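Local coordinates for protein walker-type atpase (Pyrococcus abyssi, PDB 2QEN) that is of unknown cellular function but binds ADP and magnesium and probably acts as a P-loop ATPase, at residues I78-L81 with Q82-S86; T105-P108 with R109-S112; N252-F255 with G256-M259. The protein carries 1 engineered substitution. All coordinates share one frame; numbering follows the deposited sequence.

In the fold
Interactions 1 and 2 are neighbours in the ATPase part of the chain, their centres 11 Å apart. Interaction 1 is the C-terminal end of helix 74-84; interaction 2 is a turn in the loop that leads into helix 113-127. Q82 joins them: its NE2 lies 2.7 Å from L106 O, a probable hydrogen bond, and its OE1 packs on P108 CG. Of the three, interaction 1 comes nearest to a known site, with the side chain of E80 about 10 Å from that of the magnesium-binding D135 and about 14 Å from the bound magnesium ion. Interaction 3, the start of helix 255-280, stands apart, its centre 42 Å from interaction 1 and 53 Å from interaction 2.

Interaction 1 (I78-L81 with Q82-S86); sequences IKEL and QSTIS
T84 turns its OG1 back beside its own backbone N (chi1 -56°), which brings the hydroxyl onto E80 O one helical turn earlier. Q82 uses the same kind of rotation, its CG beside the backbone N (chi1 -75°), to lay its chain back along the turn that carries I78 and K79. Both belong to the last turns of helix 74-84, whose i+4 to i backbone bonds run from Q82 N to I78 O (2.9 Å), S83 N to K79 O and T84 N to E80 O, with a weak one from I85 N to L81 O where the helix runs out.

E80 O is gripped twice. T84 OG1 donates to it at 2.7 Å and T84 N at 3.0 Å, the two arriving from opposite faces of the carbonyl plane. The E80 side chain folds back, bringing OE2 within 3.3 Å of T84 OG1, but the geometry is wrong for a hydrogen bond, and the T84 hydroxyl gives its proton to E80 O.

On the next face, the Q82 chain passes over I78 O, CG at 3.4 Å, and OE1 comes to rest 3.5 Å from K79 CA. The amide nitrogen reaches beyond the helix, giving hydrogen bonds to the carbonyls of F103 and L106. At the end, S86 OG donates a hydrogen bond to Q82 O at 2.7 Å. On the apolar side, L81 and I85 pack on I58 of strand 57-61 and on helix 113-127.

Near the C-terminal end of the helix, then, the T84 and S86 hydroxyls donate to carbonyls one turn back, E80 O and Q82 O, while Q82 spends its amide nitrogen on carbonyls of the loop before helix 113-127 and so ties that loop to the helix.

Interaction 2 (T105-P108 with R109-S112); sequences TLEP and RKLS
L106 and L111 make the apolar part of this turn. Their side chains cross at about a right angle, CD1 of L106 meeting CD2 of L111 at 3.7 Å, while CB of L106 lies against L111 CG and CD1. Beyond the turn, L111 also packs on I78 and Q82 of helix 74-84. With an alanine in place of L111, the methyls that meet L106 would be gone, which is likely to leave a gap there and weaken the hold on I78 and Q82.

Two backbone bonds close the turn. K110 N donates to E107 O at 3.0 Å, and L111 N makes a weak bond to P108 O. With P108 and R109 both in helical conformation at its centre, the segment from E107 to K110 is a type III-like beta turn, a short 3-10 turn in the loop before helix 113-127. S112 ends the segment as the N-cap of that helix.

The charged pair lies on the outer side. K110 crosses the E107 side chain at a slant, and the bend at chi4 (57°) swings NZ in front of the carboxylate, forming a salt bridge to OE1 at 3.2 Å with OE2 nearly as close at 3.3 Å. R74 adds a hydrogen bond to R109 O from helix 74-84.

Interaction 3 (N252-F255 with G256-M259); sequences NGDF and GRAM
An N-cap starts helix 255-280, just after helix 239-252 ends at N252, and D254 is the capping residue. Its side chain accepts from R257 N: OD2 lies 2.8 Å from that nitrogen, the N-H points at it at 166°, and the oxygen is met on its anti side, a little out of the carboxylate plane. A negative carboxylate at this N-terminal end probably interacts favourably with the helix dipole. The CG of D254 stands anti to its own N (chi1 174°), which holds the carboxylate over the N-H groups of the first turn. A water continues the cap, donating to D254 OD1 at 2.7 Å and accepting from G256 N at 2.8 Å, so both carboxylate oxygens serve the helix start. The first helical bonds follow, A258 N to D254 O and M259 N to F255 O.

R257 doubles back over its capping partner. A bend at chi3 brings its guanidinium against D254, the two planes stacked 21° apart, with D254 CG 3.6 Å above the guanidinium plane, toward its rim, and CB over the same group, 3.1 Å from NH2. The attraction is one of charge alone: OD2 is 3.9 Å from NH1, a long salt bridge at which no N-H points. At the edge of the guanidinium, near its plane, lies N252 O, 3.6 Å from NH2.

G253 has positive phi, a conformation that suits glycine and lets the chain turn from one helix into the next. Beyond the cap, F255 lies on E227, E230 and A231 of helix 225-235 and M259 on L235 of the same helix, while A258 packs on F245 and Y249 of helix 239-252, setting the new helix against both of the preceding ones.

Interaction 1 (I78-L81 with Q82-S86)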
loop_
_atom_site.group_PDB
_atom_site.type_symbol
_atom_site.label_atom_id
_atom_site.label_comp_id
_atom_site.label_asym_id
_atom_site.label_seq_id
_atom_site.Cartn_x
_atom_site.Cartn_y
_atom_site.Cartn_z
ATOM N N ILE A 78 2.623 17.795 10.348
ATOM C CA ILE A 78 2.764 19.105 9.697
ATOM C C ILE A 78 4.194 19.322 9.156
ATOM O O ILE A 78 4.365 19.770 8.013
ATOM C CB ILE A 78 2.231 20.265 10.579
ATOM C CG1 ILE A 78 0.720 20.059 10.801
ATOM C CG2 ILE A 78 2.502 21.615 9.917
ATOM C CD1 ILE A 78 0.041 21.100 11.621
ATOM N N LYS A 79 5.193 18.954 9.954
ATOM C CA LYS A 79 6.596 19.029 9.529
ATOM C C LYS A 79 6.852 18.193 8.256
ATOM O O LYS A 79 7.623 18.611 7.383
ATOM C CB LYS A 79 7.548 18.610 10.671
ATOM C CG LYS A 79 9.028 18.937 10.424
ATOM C CD LYS A 79 9.936 18.467 11.579
ATOM C CE LYS A 79 11.418 18.455 11.169
ATOM N NZ LYS A 79 12.353 18.016 12.268
ATOM N N GLU A 80 6.200 17.026 8.165
ATOM C CA GLU A 80 6.268 16.149 6.971
ATOM C C GLU A 80 5.566 16.736 5.726
ATOM O O GLU A 80 6.079 16.631 4.619
ATOM C CB GLU A 80 5.751 14.733 7.286
ATOM C CG GLU A 80 5.922 13.706 6.162
ATOM C CD GLU A 80 7.378 13.315 5.882
ATOM O OE1 GLU A 80 8.237 13.406 6.798
ATOM O OE2 GLU A 80 7.661 12.888 4.735
ATOM N N LEU A 81 4.400 17.342 5.905
ATOM C CA LEU A 81 3.769 18.126 4.828
ATOM C C LEU A 81 4.690 19.238 4.312
ATOM O O LEU A 81 4.814 19.433 3.101
ATOM C CB LEU A 81 2.455 18.739 5.296
ATOM C CG LEU A 81 1.235 17.828 5.422
ATOM C CD1 LEU A 81 0.254 18.364 6.465
ATOM C CD2 LEU A 81 0.551 17.682 4.074
ATOM N N GLN A 82 5.328 19.950 5.241
ATOM C CA GLN A 82 6.271 21.011 4.910
ATOM C C GLN A 82 7.463 20.514 4.098
ATOM O O GLN A 82 7.806 21.111 3.073
ATOM C CB GLN A 82 6.771 21.702 6.180
ATOM C CG GLN A 82 5.761 22.648 6.831
ATOM C CD GLN A 82 6.260 23.204 8.152
ATOM O OE1 GLN A 82 6.879 22.498 8.948
ATOM N NE2 GLN A 82 5.995 24.477 8.389
ATOM N N SER A 83 8.089 19.427 4.551
ATOM C CA SER A 83 9.299 18.925 3.900
ATOM C C SER A 83 9.011 18.214 2.575
ATOM O O SER A 83 9.863 18.176 1.701
ATOM C CB SER A 83 10.116 18.031 4.840
ATOM O OG SER A 83 9.430 16.828 5.140
ATOM N N THR A 84 7.810 17.670 2.425
ATOM C CA THR A 84 7.450 16.957 1.200
ATOM C C THR A 84 7.181 17.907 0.030
ATOM O O THR A 84 7.458 17.576 -1.122
ATOM C CB THR A 84 6.255 15.991 1.416
ATOM O OG1 THR A 84 6.576 15.074 2.470
ATOM C CG2 THR A 84 5.999 15.175 0.173
ATOM N N ILE A 85 6.639 19.079 0.331
ATOM C CA ILE A 85 6.392 20.088 -0.699
ATOM C C ILE A 85 7.584 21.020 -0.901
ATOM O O ILE A 85 7.542 21.898 -1.758
ATOM C CB ILE A 85 5.072 20.886 -0.441
ATOM C CG1 ILE A 85 4.511 21.470 -1.749
ATOM C CG2 ILE A 85 5.255 21.941 0.637
ATOM C CD1 ILE A 85 3.034 21.851 -1.661
ATOM N N SER A 86 8.645 20.822 -0.119
ATOM C CA SER A 86 9.870 21.629 -0.235
ATOM C C SER A 86 10.983 20.897 -1.009
ATOM O O SER A 86 10.976 19.668 -1.064
ATOM C CB SER A 86 10.350 22.064 1.154
ATOM O OG SER A 86 9.382 22.909 1.775
#

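Interaction 2 (T105-P108 with R109-S112)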
loop_
_atom_site.group_PDB
_atom_site.type_symbol
_atom_site.label_atom_id
_atom_site.label_comp_id
_atom_site.label_asym_id
_atom_site.label_seq_id
_atom_site.Cartn_x
_atom_site.Cartn_y
_atom_site.Cartn_z
ATOM N N THR A 105 6.833 29.067 6.049
ATOM C CA THR A 105 7.625 29.962 6.894
ATOM C C THR A 105 7.380 29.674 8.374
ATOM O O THR A 105 8.198 30.074 9.230
ATOM C CB THR A 105 7.272 31.452 6.651
ATOM O OG1 THR A 105 7.091 31.694 5.253
ATOM C CG2 THR A 105 8.378 32.362 7.167
ATOM N N LEU A 106 6.252 28.989 8.668
ATOM C CA LEU A 106 5.759 28.867 10.054
ATOM C C LEU A 106 6.226 27.580 10.726
ATOM O O LEU A 106 6.320 26.528 10.078
ATOM C CB LEU A 106 4.199 28.980 10.108
ATOM C CG LEU A 106 3.609 30.323 9.526
ATOM C CD1 LEU A 106 2.096 30.549 9.927
ATOM C CD2 LEU A 106 4.452 31.549 10.005
ATOM N N GLU A 107 6.513 27.675 12.026
ATOM C CA GLU A 107 6.890 26.511 12.840
ATOM C C GLU A 107 5.692 25.583 13.023
ATOM O O GLU A 107 4.592 26.051 13.311
ATOM C CB GLU A 107 7.478 26.939 14.203
ATOM C CG GLU A 107 6.742 28.083 14.894
ATOM C CD GLU A 107 7.445 28.581 16.156
ATOM O OE1 GLU A 107 7.969 27.742 16.924
ATOM O OE2 GLU A 107 7.462 29.816 16.389
ATOM N N PRO A 108 5.898 24.265 12.823
ATOM C CA PRO A 108 4.824 23.257 12.918
ATOM C C PRO A 108 4.008 23.324 14.213
ATOM O O PRO A 108 2.802 23.055 14.187
ATOM C CB PRO A 108 5.581 21.930 12.832
ATOM C CG PRO A 108 6.830 22.254 12.116
ATOM C CD PRO A 108 7.191 23.655 12.456
ATOM N N ARG A 109 4.670 23.682 15.317
ATOM C CA ARG A 109 4.040 23.892 16.635
ATOM C C ARG A 109 2.830 24.825 16.605
ATOM O O ARG A 109 1.893 24.657 17.387
ATOM C CB ARG A 109 5.057 24.475 17.626
ATOM C CG ARG A 109 5.937 23.459 18.325
ATOM C CD ARG A 109 6.797 24.106 19.410
ATOM N NE ARG A 109 7.559 23.107 20.162
ATOM C CZ ARG A 109 8.470 23.385 21.091
ATOM N NH1 ARG A 109 8.752 24.643 21.408
ATOM N NH2 ARG A 109 9.102 22.396 21.712
ATOM N N LYS A 110 2.867 25.814 15.714
ATOM C CA LYS A 110 1.872 26.886 15.701
ATOM C C LYS A 110 0.927 26.880 14.481
ATOM O O LYS A 110 0.246 27.877 14.209
ATOM C CB LYS A 110 2.583 28.231 15.863
ATOM C CG LYS A 110 3.344 28.339 17.193
ATOM C CD LYS A 110 3.963 29.712 17.418
ATOM C CE LYS A 110 4.649 29.809 18.787
ATOM N NZ LYS A 110 5.717 28.780 19.011
ATOM N N LEU A 111 0.873 25.755 13.766
ATOM C CA LEU A 111 -0.014 25.601 12.601
ATOM C C LEU A 111 -1.129 24.587 12.869
ATOM O O LEU A 111 -0.909 23.585 13.545
ATOM C CB LEU A 111 0.779 25.150 11.356
ATOM C CG LEU A 111 1.594 26.160 10.538
ATOM C CD1 LEU A 111 2.588 25.459 9.621
ATOM C CD2 LEU A 111 0.688 27.089 9.738
ATOM N N SER A 112 -2.320 24.849 12.336
ATOM C CA SER A 112 -3.389 23.852 12.325
ATOM C C SER A 112 -3.423 23.109 10.985
ATOM O O SER A 112 -2.979 23.629 9.955
ATOM C CB SER A 112 -4.751 24.486 12.628
ATOM O OG SER A 112 -5.327 25.094 11.491
#

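Interaction 3 (N252-F255 with G256-M259)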
loop_
_atom_site.group_PDB
_atom_site.type_symbol
_atom_site.label_atom_id
_atom_site.label_comp_id
_atom_site.label_asym_id
_atom_site.label_seq_id
_atom_site.Cartn_x
_atom_site.Cartn_y
_atom_site.Cartn_z
ATOM N N ASN A 252 23.142 -13.500 -11.097
ATOM C CA ASN A 252 23.509 -14.897 -10.869
ATOM C C ASN A 252 23.497 -15.798 -12.098
ATOM O O ASN A 252 24.173 -16.823 -12.098
ATOM C CB ASN A 252 22.612 -15.489 -9.778
ATOM C CG ASN A 252 22.910 -14.903 -8.427
ATOM O OD1 ASN A 252 23.858 -15.320 -7.774
ATOM N ND2 ASN A 252 22.129 -13.889 -8.016
ATOM N N GLY A 253 22.700 -15.437 -13.112
ATOM C CA GLY A 253 22.761 -16.087 -14.436
ATOM C C GLY A 253 22.148 -17.474 -14.517
ATOM O O GLY A 253 22.360 -18.199 -15.493
ATOM N N ASP A 254 21.352 -17.835 -13.509
ATOM C CA ASP A 254 20.851 -19.202 -13.386
ATOM C C ASP A 254 19.472 -19.202 -12.724
ATOM O O ASP A 254 19.252 -18.481 -11.731
ATOM C CB ASP A 254 21.855 -20.034 -12.587
ATOM C CG ASP A 254 21.346 -21.430 -12.277
ATOM O OD1 ASP A 254 21.369 -22.272 -13.181
ATOM O OD2 ASP A 254 20.926 -21.683 -11.126
ATOM N N PHE A 255 18.540 -19.984 -13.286
ATOM C CA PHE A 255 17.188 -20.024 -12.732
ATOM C C PHE A 255 17.175 -20.490 -11.277
ATOM O O PHE A 255 16.562 -19.844 -10.443
ATOM C CB PHE A 255 16.190 -20.863 -13.549
ATOM C CG PHE A 255 14.836 -20.926 -12.903
ATOM C CD1 PHE A 255 13.918 -19.897 -13.084
ATOM C CD2 PHE A 255 14.504 -21.975 -12.044
ATOM C CE1 PHE A 255 12.697 -19.919 -12.446
ATOM C CE2 PHE A 255 13.270 -22.007 -11.409
ATOM C CZ PHE A 255 12.373 -20.964 -11.606
ATOM N N GLY A 256 17.829 -21.613 -10.990
ATOM C CA GLY A 256 17.869 -22.154 -9.632
ATOM C C GLY A 256 18.407 -21.186 -8.587
ATOM O O GLY A 256 17.753 -20.952 -7.577
ATOM N N ARG A 257 19.594 -20.629 -8.842
ATOM C CA ARG A 257 20.251 -19.699 -7.913
ATOM C C ARG A 257 19.529 -18.356 -7.789
ATOM O O ARG A 257 19.419 -17.817 -6.690
ATOM C CB ARG A 257 21.727 -19.478 -8.286
ATOM C CG ARG A 257 22.630 -20.582 -7.815
ATOM C CD ARG A 257 24.102 -20.256 -8.063
ATOM N NE ARG A 257 24.364 -19.888 -9.456
ATOM C CZ ARG A 257 24.618 -20.752 -10.433
ATOM N NH1 ARG A 257 24.679 -22.055 -10.194
ATOM N NH2 ARG A 257 24.846 -20.300 -11.660
ATOM N N ALA A 258 19.022 -17.826 -8.902
ATOM C CA ALA A 258 18.178 -16.615 -8.849
ATOM C C ALA A 258 16.912 -16.807 -8.007
ATOM O O ALA A 258 16.522 -15.918 -7.241
ATOM C CB ALA A 258 17.805 -16.162 -10.235
ATOM N N MET A 259 16.247 -17.943 -8.159
ATOM C CA MET A 259 15.037 -18.201 -7.372
ATOM C C MET A 259 15.358 -18.471 -5.896
ATOM O O MET A 259 14.612 -18.053 -5.014
ATOM C CB MET A 259 14.245 -19.373 -7.963
ATOM C CG MET A 259 12.817 -19.532 -7.417
ATOM S SD MET A 259 11.710 -18.131 -7.797
ATOM C CE MET A 259 11.816 -17.232 -6.289
HETATM O O HOH W 1 18.879 -23.376 -12.837
#